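Local coordinates for protein chymotrypsin-like serine protease (Equine arteritis virus, PDB 1MBM) that probably cleaves the viral replicase polyprotein as a chymotrypsin-like serine endopeptidase, with an oxyanion hole that can adopt alternate conformations, at residues 20-25 with 62-67; 85-90 with 116-121; 104-109 with 171-176; 151-156 with 177-182; 160-165 with 184-189. One frame throughout, in Å; residues are numbered along the deposited sequence.

Contact 1 (20-25 with 62-67); sequences WTRNNE and EAVTTQ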
# COMPACT_ATOMS: atom_id res chain seq x y z
N TRP A 20 8.14 11.97 -2.10
CA TRP A 20 8.16 12.04 -3.55
C TRP A 20 8.35 13.45 -4.07
O TRP A 20 8.24 14.42 -3.33
CB TRP A 20 6.84 11.52 -4.12
CG TRP A 20 6.36 10.25 -3.52
CD1 TRP A 20 5.70 10.10 -2.32
CD2 TRP A 20 6.50 8.94 -4.07
NE1 TRP A 20 5.43 8.77 -2.10
CE2 TRP A 20 5.91 8.03 -3.16
CE3 TRP A 20 7.07 8.43 -5.24
CZ2 TRP A 20 5.88 6.66 -3.38
CZ3 TRP A 20 7.03 7.05 -5.46
CH2 TRP A 20 6.44 6.19 -4.53
N THR A 21 8.62 13.56 -5.38
CA THR A 21 8.73 14.85 -6.04
C THR A 21 7.53 15.05 -6.97
O THR A 21 7.11 14.11 -7.64
CB THR A 21 10.05 14.92 -6.85
OG1 THR A 21 11.17 14.94 -5.96
CG2 THR A 21 10.17 16.25 -7.59
N ARG A 22 6.99 16.26 -6.98
CA ARG A 22 5.90 16.65 -7.87
C ARG A 22 5.92 18.17 -8.13
O ARG A 22 5.80 18.95 -7.20
CB ARG A 22 4.55 16.24 -7.27
CG ARG A 22 3.35 16.43 -8.20
CD ARG A 22 2.01 16.18 -7.52
NE ARG A 22 1.87 16.98 -6.30
CZ ARG A 22 1.06 16.67 -5.29
NH1 ARG A 22 0.32 15.57 -5.35
NH2 ARG A 22 0.99 17.46 -4.23
N ASN A 23 6.09 18.58 -9.38
CA ASN A 23 6.09 20.01 -9.75
C ASN A 23 6.78 20.96 -8.77
O ASN A 23 6.16 21.89 -8.24
CB ASN A 23 4.65 20.48 -9.98
CG ASN A 23 3.91 19.62 -10.97
OD1 ASN A 23 4.48 19.17 -11.96
ND2 ASN A 23 2.62 19.38 -10.71
N ASN A 24 8.07 20.71 -8.52
CA ASN A 24 8.88 21.55 -7.64
C ASN A 24 8.49 21.52 -6.16
O ASN A 24 8.93 22.36 -5.37
CB ASN A 24 8.96 22.99 -8.16
CG ASN A 24 10.24 23.68 -7.76
OD1 ASN A 24 11.33 23.24 -8.13
ND2 ASN A 24 10.13 24.76 -7.00
N GLU A 25 7.64 20.58 -5.78
CA GLU A 25 7.30 20.44 -4.38
C GLU A 25 7.66 19.03 -3.94
O GLU A 25 7.81 18.12 -4.77
CB GLU A 25 5.82 20.77 -4.11
CG GLU A 25 4.83 19.64 -4.35
CD GLU A 25 3.41 20.14 -4.54
OE1 GLU A 25 3.03 21.14 -3.87
OE2 GLU A 25 2.67 19.54 -5.35
N GLU A 62 -1.99 13.49 2.52
CA GLU A 62 -0.88 14.05 1.76
C GLU A 62 -0.41 15.39 2.31
O GLU A 62 -1.22 16.30 2.54
CB GLU A 62 -1.31 14.23 0.29
CG GLU A 62 -0.38 15.10 -0.56
CD GLU A 62 -0.93 15.32 -1.96
OE1 GLU A 62 -1.14 14.34 -2.69
OE2 GLU A 62 -1.18 16.48 -2.33
N ALA A 63 0.90 15.50 2.51
CA ALA A 63 1.53 16.76 2.92
C ALA A 63 2.48 17.22 1.84
O ALA A 63 3.00 16.41 1.07
CB ALA A 63 2.30 16.58 4.22
N VAL A 64 2.70 18.53 1.77
CA VAL A 64 3.68 19.08 0.85
C VAL A 64 4.69 19.91 1.61
O VAL A 64 4.38 20.50 2.66
CB VAL A 64 3.04 19.92 -0.29
CG1 VAL A 64 2.10 19.07 -1.13
CG2 VAL A 64 2.33 21.16 0.26
N THR A 65 5.93 19.90 1.13
CA THR A 65 7.00 20.69 1.71
C THR A 65 7.96 21.00 0.57
O THR A 65 7.60 20.83 -0.59
CB THR A 65 7.67 19.98 2.94
OG1 THR A 65 8.81 20.73 3.36
CG2 THR A 65 8.26 18.64 2.58
N THR A 66 9.15 21.51 0.88
CA THR A 66 10.09 21.88 -0.18
C THR A 66 11.41 21.14 -0.05
O THR A 66 11.68 20.49 0.97
CB THR A 66 10.35 23.40 -0.18
OG1 THR A 66 10.75 23.83 1.12
CG2 THR A 66 9.06 24.19 -0.44
N GLN A 67 12.24 21.26 -1.09
CA GLN A 67 13.56 20.65 -1.12
C GLN A 67 14.47 21.20 -0.03
O GLN A 67 15.33 20.49 0.48
CB GLN A 67 14.22 20.84 -2.49
CG GLN A 67 13.74 19.87 -3.57
CD GLN A 67 14.26 18.46 -3.36
OE1 GLN A 67 15.30 18.26 -2.72
NE2 GLN A 67 13.54 17.48 -3.89
O HOH W 1 11.04 22.14 -3.42
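Charge pairing dominates this surface contact, and Arg-22 is its hub. CG of Arg-22 stands anti to the backbone N (chi1 -172°) and the chain stays extended until it bends at chi3 (53°), which turns the guanidinium so that two carboxylates meet its edge, both in its plane. Glu-62 is gripped end-on, tip to tip: NH2 of Arg-22 lies 3.0 Å from OE2 of Glu-62, and NH1 of Arg-22 gives a longer bond of 3.3 Å to Glu-62 OE1. Because the guanidinium and carboxylate planes are 61° apart, both oxygens of Glu-62 are approached from above the carboxylate plane. Glu-25, from the same segment, is held side-on: its OE2 receives NE of Arg-22 at 2.8 Å, on the anti lone pair, and NH2 of Arg-22 at 2.9 Å. The shared cation would be expected to temper repulsion between the two carboxylates.

Backbone bonding sets up this network. Residues 22-25 form the type I' turn of the beta hairpin joining strands 14-22 and 25-31 in the six-stranded N-terminal barrel of the chymotrypsin fold, with Arg-22 N bonded to Glu-25 O and Glu-25 N to Arg-22 O. Strand 60-65 pairs with strand 25-31, so Glu-62 approaches from the next strand but one.

Van der Waals contact is slight and falls to Val-64, whose methyl CG1 rests against the charged groups, 3.6 Å from OE1 of Glu-25 and 3.7 Å from NH2 of Arg-22.

Water-mediated bonding joins the far ends: one water donates to Asn-24 O and accepts from Gln-67 N, 2.8 Å away.

Contact 2 (85-90 with 116-121); sequences GPASWC and SAVVQG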
# COMPACT_ATOMS: atom_id res chain seq x y z
N GLY A 85 -3.59 -7.16 -10.01
CA GLY A 85 -2.31 -7.82 -10.15
C GLY A 85 -1.47 -7.58 -8.91
O GLY A 85 -1.96 -7.07 -7.90
N PRO A 86 -0.20 -7.96 -8.98
CA PRO A 86 0.73 -7.74 -7.87
C PRO A 86 0.94 -6.24 -7.60
O PRO A 86 0.84 -5.42 -8.49
CB PRO A 86 2.03 -8.38 -8.37
CG PRO A 86 1.88 -8.35 -9.88
CD PRO A 86 0.44 -8.69 -10.09
N ALA A 87 1.22 -5.91 -6.35
CA ALA A 87 1.54 -4.55 -5.95
C ALA A 87 2.52 -4.64 -4.80
O ALA A 87 2.58 -5.66 -4.10
CB ALA A 87 0.29 -3.78 -5.55
N SER A 88 3.32 -3.60 -4.63
CA SER A 88 4.30 -3.59 -3.56
C SER A 88 3.83 -2.64 -2.47
O SER A 88 3.51 -1.48 -2.75
CB SER A 88 5.67 -3.14 -4.07
OG SER A 88 6.26 -4.08 -4.97
N TRP A 89 3.76 -3.16 -1.25
CA TRP A 89 3.49 -2.38 -0.05
C TRP A 89 4.87 -1.96 0.43
O TRP A 89 5.66 -2.81 0.85
CB TRP A 89 2.83 -3.25 1.02
CG TRP A 89 1.31 -3.28 0.97
CD1 TRP A 89 0.45 -2.76 1.89
CD2 TRP A 89 0.50 -3.89 -0.03
NE1 TRP A 89 -0.85 -2.99 1.51
CE2 TRP A 89 -0.86 -3.68 0.33
CE3 TRP A 89 0.76 -4.58 -1.22
CZ2 TRP A 89 -1.93 -4.14 -0.43
CZ3 TRP A 89 -0.31 -5.03 -1.99
CH2 TRP A 89 -1.64 -4.81 -1.59
N CYS A 90 5.17 -0.67 0.36
CA CYS A 90 6.51 -0.17 0.68
C CYS A 90 6.66 0.14 2.16
O CYS A 90 6.60 1.30 2.56
CB CYS A 90 6.83 1.06 -0.17
SG CYS A 90 6.61 0.80 -1.95
N SER A 116 1.88 2.96 4.48
CA SER A 116 2.83 2.54 3.43
C SER A 116 2.23 2.80 2.06
O SER A 116 1.05 2.54 1.82
CB SER A 116 3.18 1.04 3.53
OG SER A 116 3.71 0.68 4.81
N ALA A 117 3.05 3.30 1.14
CA ALA A 117 2.57 3.51 -0.22
C ALA A 117 2.37 2.13 -0.80
O ALA A 117 3.14 1.21 -0.51
CB ALA A 117 3.60 4.27 -1.04
N VAL A 118 1.30 1.97 -1.56
CA VAL A 118 1.07 0.73 -2.28
C VAL A 118 1.32 1.09 -3.74
O VAL A 118 0.65 1.96 -4.29
CB VAL A 118 -0.36 0.19 -2.05
CG1 VAL A 118 -0.56 -1.10 -2.79
CG2 VAL A 118 -0.62 -0.02 -0.57
N VAL A 119 2.30 0.46 -4.37
CA VAL A 119 2.67 0.87 -5.72
C VAL A 119 2.62 -0.27 -6.74
O VAL A 119 2.80 -1.43 -6.39
CB VAL A 119 4.09 1.55 -5.79
CG1 VAL A 119 4.24 2.65 -4.71
CG2 VAL A 119 5.20 0.54 -5.65
N GLN A 120 2.37 0.11 -7.98
CA GLN A 120 2.38 -0.80 -9.11
C GLN A 120 3.23 -0.09 -10.16
O GLN A 120 2.89 1.00 -10.60
CB GLN A 120 0.95 -1.06 -9.63
CG GLN A 120 0.13 -1.95 -8.70
CD GLN A 120 -1.22 -2.36 -9.27
OE1 GLN A 120 -2.00 -1.52 -9.70
NE2 GLN A 120 -1.50 -3.66 -9.26
N GLY A 121 4.34 -0.71 -10.54
CA GLY A 121 5.28 -0.07 -11.45
C GLY A 121 5.90 1.13 -10.76
O GLY A 121 6.37 1.03 -9.63
O HOH W 2 5.73 3.91 2.22
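Val-118 holds CG1 anti to its backbone N (chi1 -179°) and CG2 anti to its carbonyl carbon, while Trp-89 sets CG anti to its carbonyl carbon, beside its own backbone N; the two side chains therefore run side by side, pointing the same way. They form a non-hydrogen-bonded pair between antiparallel strands 85-91 and 117-120 of the C-terminal beta-barrel of the chymotrypsin-like fold. Both methyls lie over one indole face. CG2 of Val-118 covers the five-membered ring of Trp-89, 3.7 Å from its centroid and 12° off the normal, a CH-pi contact, and CG1 sits over the six-membered ring, also reaching CB of Ala-87. The ring of His-128 meets the indole too, at a steep angle.

Backbone bonds fix this register. Ser-88 and Val-119 exchange two nearly straight bonds, N of Ser-88 to O of Val-119 and N of Val-119 to O of Ser-88, each 2.8 Å. N of Cys-90 points almost along the C=O axis of Ala-117 (2.9 Å). Beyond it a water bridges Cys-90 O and Ala-117 N. On the face carrying Ser-88, SG of Cys-90 touches CG2 of Val-119 at 4.0 Å.

Ser-116, whose OG bonds to Asp-113 O, lies near a Ser-His-Asp constellation (Ser-114, His-33, Asp-59) consistent with the catalytic triad of this family.

At the other end the extended side chain of Gln-120 passes CB of Ala-87. Its NE2, which also bonds to Thr-83 O, donates to O of Pro-86 at 3.0 Å, arriving 49° above the carbonyl plane.

Contact 3 (104-109 with 171-176); sequences VCLAWT and DIPDNI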
# COMPACT_ATOMS: atom_id res chain seq x y z
N VAL A 104 -10.59 -6.89 -3.61
CA VAL A 104 -9.85 -7.65 -2.59
C VAL A 104 -8.35 -7.38 -2.65
O VAL A 104 -7.74 -7.42 -3.72
CB VAL A 104 -10.10 -9.18 -2.76
CG1 VAL A 104 -9.24 -9.99 -1.78
CG2 VAL A 104 -11.58 -9.55 -2.58
N CYS A 105 -7.74 -7.09 -1.50
CA CYS A 105 -6.30 -6.89 -1.44
C CYS A 105 -5.71 -7.79 -0.35
O CYS A 105 -6.23 -7.85 0.76
CB CYS A 105 -5.94 -5.42 -1.15
SG CYS A 105 -6.49 -4.19 -2.37
N LEU A 106 -4.61 -8.47 -0.67
CA LEU A 106 -3.93 -9.36 0.27
C LEU A 106 -2.47 -8.96 0.43
O LEU A 106 -1.77 -8.76 -0.55
CB LEU A 106 -3.99 -10.81 -0.23
CG LEU A 106 -5.35 -11.36 -0.64
CD1 LEU A 106 -5.20 -12.76 -1.16
CD2 LEU A 106 -6.30 -11.32 0.55
N ALA A 107 -2.01 -8.86 1.67
CA ALA A 107 -0.63 -8.52 1.95
C ALA A 107 -0.38 -8.79 3.42
O ALA A 107 -1.28 -8.61 4.24
CB ALA A 107 -0.34 -7.05 1.62
N TRP A 108 0.82 -9.24 3.77
CA TRP A 108 1.14 -9.46 5.17
C TRP A 108 1.61 -8.14 5.77
O TRP A 108 2.65 -7.61 5.38
CB TRP A 108 2.21 -10.54 5.33
CG TRP A 108 2.48 -10.88 6.76
CD1 TRP A 108 1.80 -11.77 7.54
CD2 TRP A 108 3.51 -10.32 7.60
NE1 TRP A 108 2.34 -11.81 8.81
CE2 TRP A 108 3.39 -10.92 8.87
CE3 TRP A 108 4.51 -9.37 7.40
CZ2 TRP A 108 4.24 -10.61 9.93
CZ3 TRP A 108 5.35 -9.06 8.46
CH2 TRP A 108 5.21 -9.68 9.70
N THR A 109 0.82 -7.57 6.68
CA THR A 109 1.18 -6.29 7.30
C THR A 109 0.93 -6.26 8.81
O THR A 109 0.21 -7.11 9.33
CB THR A 109 0.36 -5.13 6.69
OG1 THR A 109 -1.04 -5.41 6.82
CG2 THR A 109 0.57 -5.02 5.17
N ASP A 171 -4.99 -21.03 2.98
CA ASP A 171 -5.76 -19.99 3.66
C ASP A 171 -6.03 -18.74 2.81
O ASP A 171 -5.17 -17.89 2.61
CB ASP A 171 -5.18 -19.65 5.05
CG ASP A 171 -3.95 -18.76 4.98
OD1 ASP A 171 -2.90 -19.23 4.50
OD2 ASP A 171 -3.95 -17.58 5.38
N ILE A 172 -7.25 -18.67 2.30
CA ILE A 172 -7.71 -17.50 1.57
C ILE A 172 -8.97 -17.00 2.27
O ILE A 172 -9.75 -17.78 2.80
CB ILE A 172 -7.96 -17.82 0.07
CG1 ILE A 172 -8.98 -18.95 -0.09
CG2 ILE A 172 -6.65 -18.16 -0.63
CD1 ILE A 172 -9.45 -19.12 -1.52
N PRO A 173 -9.14 -15.68 2.29
CA PRO A 173 -10.28 -15.04 2.96
C PRO A 173 -11.61 -15.38 2.32
O PRO A 173 -11.67 -15.67 1.12
CB PRO A 173 -10.01 -13.55 2.73
CG PRO A 173 -8.57 -13.48 2.42
CD PRO A 173 -8.27 -14.69 1.64
N ASP A 174 -12.67 -15.30 3.12
CA ASP A 174 -14.03 -15.60 2.69
C ASP A 174 -14.52 -14.67 1.58
O ASP A 174 -15.41 -15.04 0.82
CB ASP A 174 -15.00 -15.54 3.88
CG ASP A 174 -14.90 -16.76 4.76
OD1 ASP A 174 -13.79 -17.30 4.91
OD2 ASP A 174 -15.89 -17.27 5.33
N ASN A 175 -13.92 -13.49 1.47
CA ASN A 175 -14.29 -12.55 0.42
C ASN A 175 -13.73 -12.91 -0.97
O ASN A 175 -14.01 -12.23 -1.96
CB ASN A 175 -13.98 -11.09 0.83
CG ASN A 175 -15.01 -10.54 1.81
OD1 ASN A 175 -14.89 -9.40 2.30
ND2 ASN A 175 -16.04 -11.33 2.10
N ILE A 176 -12.93 -13.97 -1.03
CA ILE A 176 -12.51 -14.53 -2.31
C ILE A 176 -13.33 -15.82 -2.44
O ILE A 176 -13.13 -16.78 -1.70
CB ILE A 176 -11.00 -14.81 -2.36
CG1 ILE A 176 -10.22 -13.50 -2.43
CG2 ILE A 176 -10.66 -15.57 -3.62
CD1 ILE A 176 -8.72 -13.67 -2.47
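Four apolar side chains make most of the first shell, and no hydrogen bond crosses between the segments. CG1 of Val-104 meets CG1 of Ile-176 at 3.7 Å, the two side chains crossing obliquely. CG2 of Val-104 instead faces the backbone, 3.7 Å from O of Asn-175. Leu-106 divides its methyls between two partners, tip to tip with each: CD2 touches CG of Pro-173 at 3.6 Å, and CD1 reaches CD1 of Ile-176 at 3.9 Å.

Torsions account for this division. Ile-176 has CG1 anti to its carbonyl carbon (chi1 -71°) and a fully extended chain (chi2 180°), so CD1 projects as far as both Val-104 CG1 and Leu-106 CD1. A chi1 of -51° aims the fork of Leu-106 across the interface, CD2 to Pro-173 and CD1 to Ile-176. In segment 104-109 Val-104 and Leu-106 point the same way while Cys-105 between them points away, the alternation of an extended chain.

The packing joins the C-terminal beta-barrel of the chymotrypsin-like fold to the C-terminal alpha/beta extension of this proteinase. Residues 105-106 are a short, weakly bonded strand, with Cys-105 backbone-bonded to Ala-137 of strand 136-140 and Leu-106 to Leu-99.

Farther out, a type I turn from Pro-173 to Ile-176, closed by Ile-176 N to Pro-173 O at 3.0 Å, brings the proline ring and the isoleucine side chain round toward Val-104 and Leu-106. Asn-175 of that turn is backbone-bonded to Val-152, and the side chain of Leu-106 also packs on Leu-99, in strand 94-100 of the barrel.

Contact 4 (151-156 with 177-182); sequences TVTLSS and IADVDA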
# COMPACT_ATOMS: atom_id res chain seq x y z
N THR A 151 -16.16 -8.41 -2.66
CA THR A 151 -15.87 -9.81 -2.95
C THR A 151 -15.55 -10.01 -4.41
O THR A 151 -15.89 -9.18 -5.24
CB THR A 151 -17.03 -10.77 -2.58
OG1 THR A 151 -18.13 -10.57 -3.47
CG2 THR A 151 -17.60 -10.46 -1.21
N VAL A 152 -14.90 -11.14 -4.71
CA VAL A 152 -14.62 -11.51 -6.09
C VAL A 152 -14.47 -13.03 -6.14
O VAL A 152 -14.02 -13.65 -5.17
CB VAL A 152 -13.34 -10.82 -6.63
CG1 VAL A 152 -12.08 -11.39 -5.95
CG2 VAL A 152 -13.25 -10.97 -8.16
N THR A 153 -14.88 -13.65 -7.25
CA THR A 153 -14.70 -15.10 -7.38
C THR A 153 -13.27 -15.38 -7.81
O THR A 153 -12.58 -14.50 -8.33
CB THR A 153 -15.66 -15.70 -8.42
OG1 THR A 153 -15.49 -15.00 -9.66
CG2 THR A 153 -17.13 -15.46 -8.04
N LEU A 154 -12.82 -16.60 -7.58
CA LEU A 154 -11.48 -16.97 -8.00
C LEU A 154 -11.39 -16.98 -9.52
O LEU A 154 -10.37 -16.59 -10.08
CB LEU A 154 -11.06 -18.33 -7.45
CG LEU A 154 -10.39 -18.41 -6.07
CD1 LEU A 154 -10.13 -19.86 -5.69
CD2 LEU A 154 -9.09 -17.61 -6.05
N SER A 155 -12.46 -17.41 -10.18
CA SER A 155 -12.47 -17.44 -11.64
C SER A 155 -12.34 -16.03 -12.23
O SER A 155 -11.53 -15.81 -13.13
CB SER A 155 -13.71 -18.14 -12.18
OG SER A 155 -14.88 -17.45 -11.78
N SER A 156 -13.11 -15.09 -11.69
CA SER A 156 -13.04 -13.70 -12.16
C SER A 156 -11.65 -13.11 -11.94
O SER A 156 -11.11 -12.46 -12.83
CB SER A 156 -14.12 -12.84 -11.48
OG SER A 156 -13.85 -11.45 -11.65
N ILE A 177 -14.31 -15.80 -3.34
CA ILE A 177 -15.23 -16.91 -3.51
C ILE A 177 -14.60 -18.03 -4.32
O ILE A 177 -14.35 -17.89 -5.51
CB ILE A 177 -16.53 -16.39 -4.15
CG1 ILE A 177 -17.15 -15.32 -3.24
CG2 ILE A 177 -17.51 -17.53 -4.39
CD1 ILE A 177 -18.32 -14.57 -3.85
N ALA A 178 -14.34 -19.15 -3.66
CA ALA A 178 -13.67 -20.29 -4.31
C ALA A 178 -14.61 -21.08 -5.23
O ALA A 178 -15.26 -22.02 -4.79
CB ALA A 178 -13.05 -21.20 -3.25
N ASP A 179 -14.66 -20.69 -6.50
CA ASP A 179 -15.59 -21.32 -7.45
C ASP A 179 -14.91 -22.15 -8.55
O ASP A 179 -15.55 -22.55 -9.52
CB ASP A 179 -16.48 -20.25 -8.10
CG ASP A 179 -15.69 -19.30 -8.98
OD1 ASP A 179 -14.46 -19.15 -8.78
OD2 ASP A 179 -16.23 -18.66 -9.91
N VAL A 180 -13.61 -22.37 -8.40
CA VAL A 180 -12.83 -23.21 -9.30
C VAL A 180 -11.90 -23.97 -8.38
O VAL A 180 -11.73 -23.58 -7.23
CB VAL A 180 -11.98 -22.40 -10.31
CG1 VAL A 180 -12.83 -21.87 -11.45
CG2 VAL A 180 -11.25 -21.26 -9.63
N ASP A 181 -11.32 -25.06 -8.85
CA ASP A 181 -10.39 -25.79 -7.99
C ASP A 181 -8.92 -25.59 -8.40
O ASP A 181 -8.04 -26.29 -7.90
CB ASP A 181 -10.77 -27.28 -7.88
CG ASP A 181 -10.59 -28.04 -9.18
OD1 ASP A 181 -10.29 -27.41 -10.22
OD2 ASP A 181 -10.72 -29.28 -9.26
N ALA A 182 -8.68 -24.64 -9.30
CA ALA A 182 -7.33 -24.31 -9.75
C ALA A 182 -7.26 -22.90 -10.31
O ALA A 182 -8.25 -22.39 -10.84
CB ALA A 182 -6.82 -25.33 -10.78
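The carboxylate of Asp-179 is the flat group of this contact, and both its oxygens meet the start of helix 154-158. OD1 takes N of Ser-155 (3.0 Å) and OD2 takes OG of Ser-155 (2.6 Å), each on the syn lone pair, the side turned toward the other oxygen. Thr-153 crosses Asp-179 at about a right angle, its CB 3.4 Å from OD2. The motif is a capped helix N-terminus following directly on a two-stranded parallel sheet, 152-153 beside 176-177, in the C-terminal alpha/beta extension. Thr-153 is the N-cap: with OG1 in the crowded position between N and carbonyl carbon (chi1 55°), it accepts from N of Ser-156 at 3.1 Å. The nearby helix N-terminus would be expected to stabilise the charge on Asp-179.

The parallel register is read from two backbone bonds around Thr-153 and Ile-177. N of Ile-177 donates to O of Val-152 (2.8 Å), and O of Ile-177 then receives N of Leu-154 (2.9 Å) from 28° above its carbonyl plane. An inverse gamma turn centred on Ala-178 follows, bringing Asp-179 back over the helix start.

Apolar contacts close the side of Leu-154. Its CD1 lies against Ala-178, touching CB at 4.0 Å, while CG2 of Val-180 rests 3.7 Å from CB of Leu-154.

Contact 5 (160-165 with 184-189); sequences HFTGPL and PRSLAM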
# COMPACT_ATOMS: atom_id res chain seq x y z
N HIS A 160 -7.10 -12.23 -14.83
CA HIS A 160 -6.03 -11.24 -14.84
C HIS A 160 -4.62 -11.77 -14.65
O HIS A 160 -3.67 -10.99 -14.54
CB HIS A 160 -6.33 -10.20 -13.76
CG HIS A 160 -7.67 -9.56 -13.91
ND1 HIS A 160 -7.90 -8.55 -14.82
CD2 HIS A 160 -8.85 -9.79 -13.29
CE1 HIS A 160 -9.17 -8.18 -14.74
NE2 HIS A 160 -9.77 -8.91 -13.82
N PHE A 161 -4.48 -13.09 -14.61
CA PHE A 161 -3.18 -13.68 -14.30
C PHE A 161 -2.69 -14.72 -15.29
O PHE A 161 -3.47 -15.54 -15.77
CB PHE A 161 -3.20 -14.28 -12.90
CG PHE A 161 -3.30 -13.25 -11.81
CD1 PHE A 161 -4.54 -12.77 -11.40
CD2 PHE A 161 -2.15 -12.75 -11.21
CE1 PHE A 161 -4.64 -11.80 -10.40
CE2 PHE A 161 -2.23 -11.80 -10.21
CZ PHE A 161 -3.48 -11.32 -9.80
N THR A 162 -1.39 -14.69 -15.58
CA THR A 162 -0.77 -15.63 -16.51
C THR A 162 -0.27 -16.88 -15.80
O THR A 162 -0.19 -16.93 -14.57
CB THR A 162 0.42 -14.96 -17.24
OG1 THR A 162 1.36 -14.48 -16.28
CG2 THR A 162 -0.02 -13.70 -17.98
N GLY A 163 0.09 -17.89 -16.60
CA GLY A 163 0.61 -19.15 -16.07
C GLY A 163 -0.40 -20.29 -16.11
O GLY A 163 -1.61 -20.07 -16.20
N PRO A 164 0.11 -21.53 -16.03
CA PRO A 164 -0.74 -22.72 -16.10
C PRO A 164 -1.52 -22.91 -14.80
O PRO A 164 -1.21 -22.26 -13.79
CB PRO A 164 0.29 -23.83 -16.29
CG PRO A 164 1.44 -23.36 -15.45
CD PRO A 164 1.52 -21.88 -15.82
N LEU A 165 -2.55 -23.76 -14.84
CA LEU A 165 -3.40 -24.00 -13.67
C LEU A 165 -2.63 -24.61 -12.50
O LEU A 165 -1.79 -25.49 -12.68
CB LEU A 165 -4.61 -24.85 -14.03
CG LEU A 165 -5.65 -24.21 -14.96
CD1 LEU A 165 -6.70 -25.25 -15.39
CD2 LEU A 165 -6.32 -23.03 -14.29
N PRO A 184 -4.39 -19.77 -12.23
CA PRO A 184 -3.10 -19.52 -12.90
C PRO A 184 -1.97 -19.40 -11.89
O PRO A 184 -2.15 -18.77 -10.83
CB PRO A 184 -3.32 -18.18 -13.59
CG PRO A 184 -4.80 -18.18 -13.90
CD PRO A 184 -5.42 -18.81 -12.68
N ARG A 185 -0.83 -19.98 -12.23
CA ARG A 185 0.35 -20.03 -11.37
C ARG A 185 0.76 -18.71 -10.72
O ARG A 185 1.13 -18.69 -9.55
CB ARG A 185 1.54 -20.60 -12.14
CG ARG A 185 2.76 -20.87 -11.28
CD ARG A 185 4.00 -21.22 -12.09
NE ARG A 185 4.15 -22.65 -12.29
CZ ARG A 185 4.57 -23.22 -13.42
NH1 ARG A 185 4.86 -22.47 -14.49
NH2 ARG A 185 4.70 -24.53 -13.50
N SER A 186 0.70 -17.61 -11.48
CA SER A 186 1.09 -16.31 -10.92
C SER A 186 0.13 -15.86 -9.82
O SER A 186 0.57 -15.27 -8.85
CB SER A 186 1.26 -15.24 -12.01
OG SER A 186 0.03 -14.92 -12.62
N LEU A 187 -1.16 -16.17 -9.95
CA LEU A 187 -2.12 -15.85 -8.89
C LEU A 187 -1.83 -16.68 -7.63
O LEU A 187 -1.78 -16.12 -6.52
CB LEU A 187 -3.58 -16.04 -9.36
CG LEU A 187 -4.71 -15.80 -8.35
CD1 LEU A 187 -4.52 -14.49 -7.59
CD2 LEU A 187 -6.10 -15.82 -9.05
N ALA A 188 -1.60 -17.98 -7.80
CA ALA A 188 -1.30 -18.89 -6.68
C ALA A 188 -0.01 -18.54 -5.94
O ALA A 188 0.02 -18.57 -4.70
CB ALA A 188 -1.24 -20.34 -7.15
N MET A 189 1.04 -18.24 -6.70
CA MET A 189 2.35 -17.88 -6.15
C MET A 189 2.28 -16.54 -5.43
O MET A 189 2.99 -16.31 -4.44
CB MET A 189 3.41 -17.80 -7.26
CG MET A 189 3.87 -19.14 -7.81
SD MET A 189 5.06 -19.99 -6.77
CE MET A 189 6.49 -18.92 -6.95
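Phe-161 lays one ring face against Leu-187, whose CB stands 4.0 Å from the ring centroid and 23° off its normal, a CH-pi contact; CD1 of Leu-187 extends the overlap to CE1 and CZ. At the ring edge, in plane, sits OG of Ser-186.

That hydroxyl (chi1 67°) donates to O of Thr-162 at 2.8 Å, on a lone pair in the carbonyl plane, and N of Ser-186 reaches the same oxygen nearly along the C=O axis in a longer bond of 3.3 Å. N of Arg-185 bonds to O of Pro-164 (2.8 Å, 133° at the hydrogen). The loop carbonyls thus take up N-H groups of the helix's first turn, where Pro-184 holds the N-cap position. Arg-185 is bent at chi3, and CG of Pro-164 lies 3.6 Å above its guanidinium plane, toward the rim. The backbone of Gly-163 passes close to Arg-185, their CA atoms 4.8 Å apart.

In the C-terminal extension, segment 160-165 runs past the start of helix 185-192, while Leu-187 and Pro-184 also pack on helix 154-158, and Ala-188 rests on strands 165-167 and 182-184.

Overall arrangement
Contact 2 is buried, its centre about 5 Å from that of the chain, and combines a backbone ladder with aromatic packing; contact 1, at the surface of the other barrel, relies on charge. Contacts 1 and 2 touch where Trp-20 packs on Ala-117 and Val-119, part of the barrel junction. Contacts 2 and 3 reach the same sheet, Trp-89 resting on Ala-107. Contact 3 is also buried but mainly apolar, and leads from that barrel into the extension that contacts 4 and 5 hold together. Val-104 packs on Val-152, tying contact 3 to contact 4, a surface contact whose helix cap is polar. Contact 5, partly buried, mixes both chemistries; Phe-161 returns to the barrel at Gly-85.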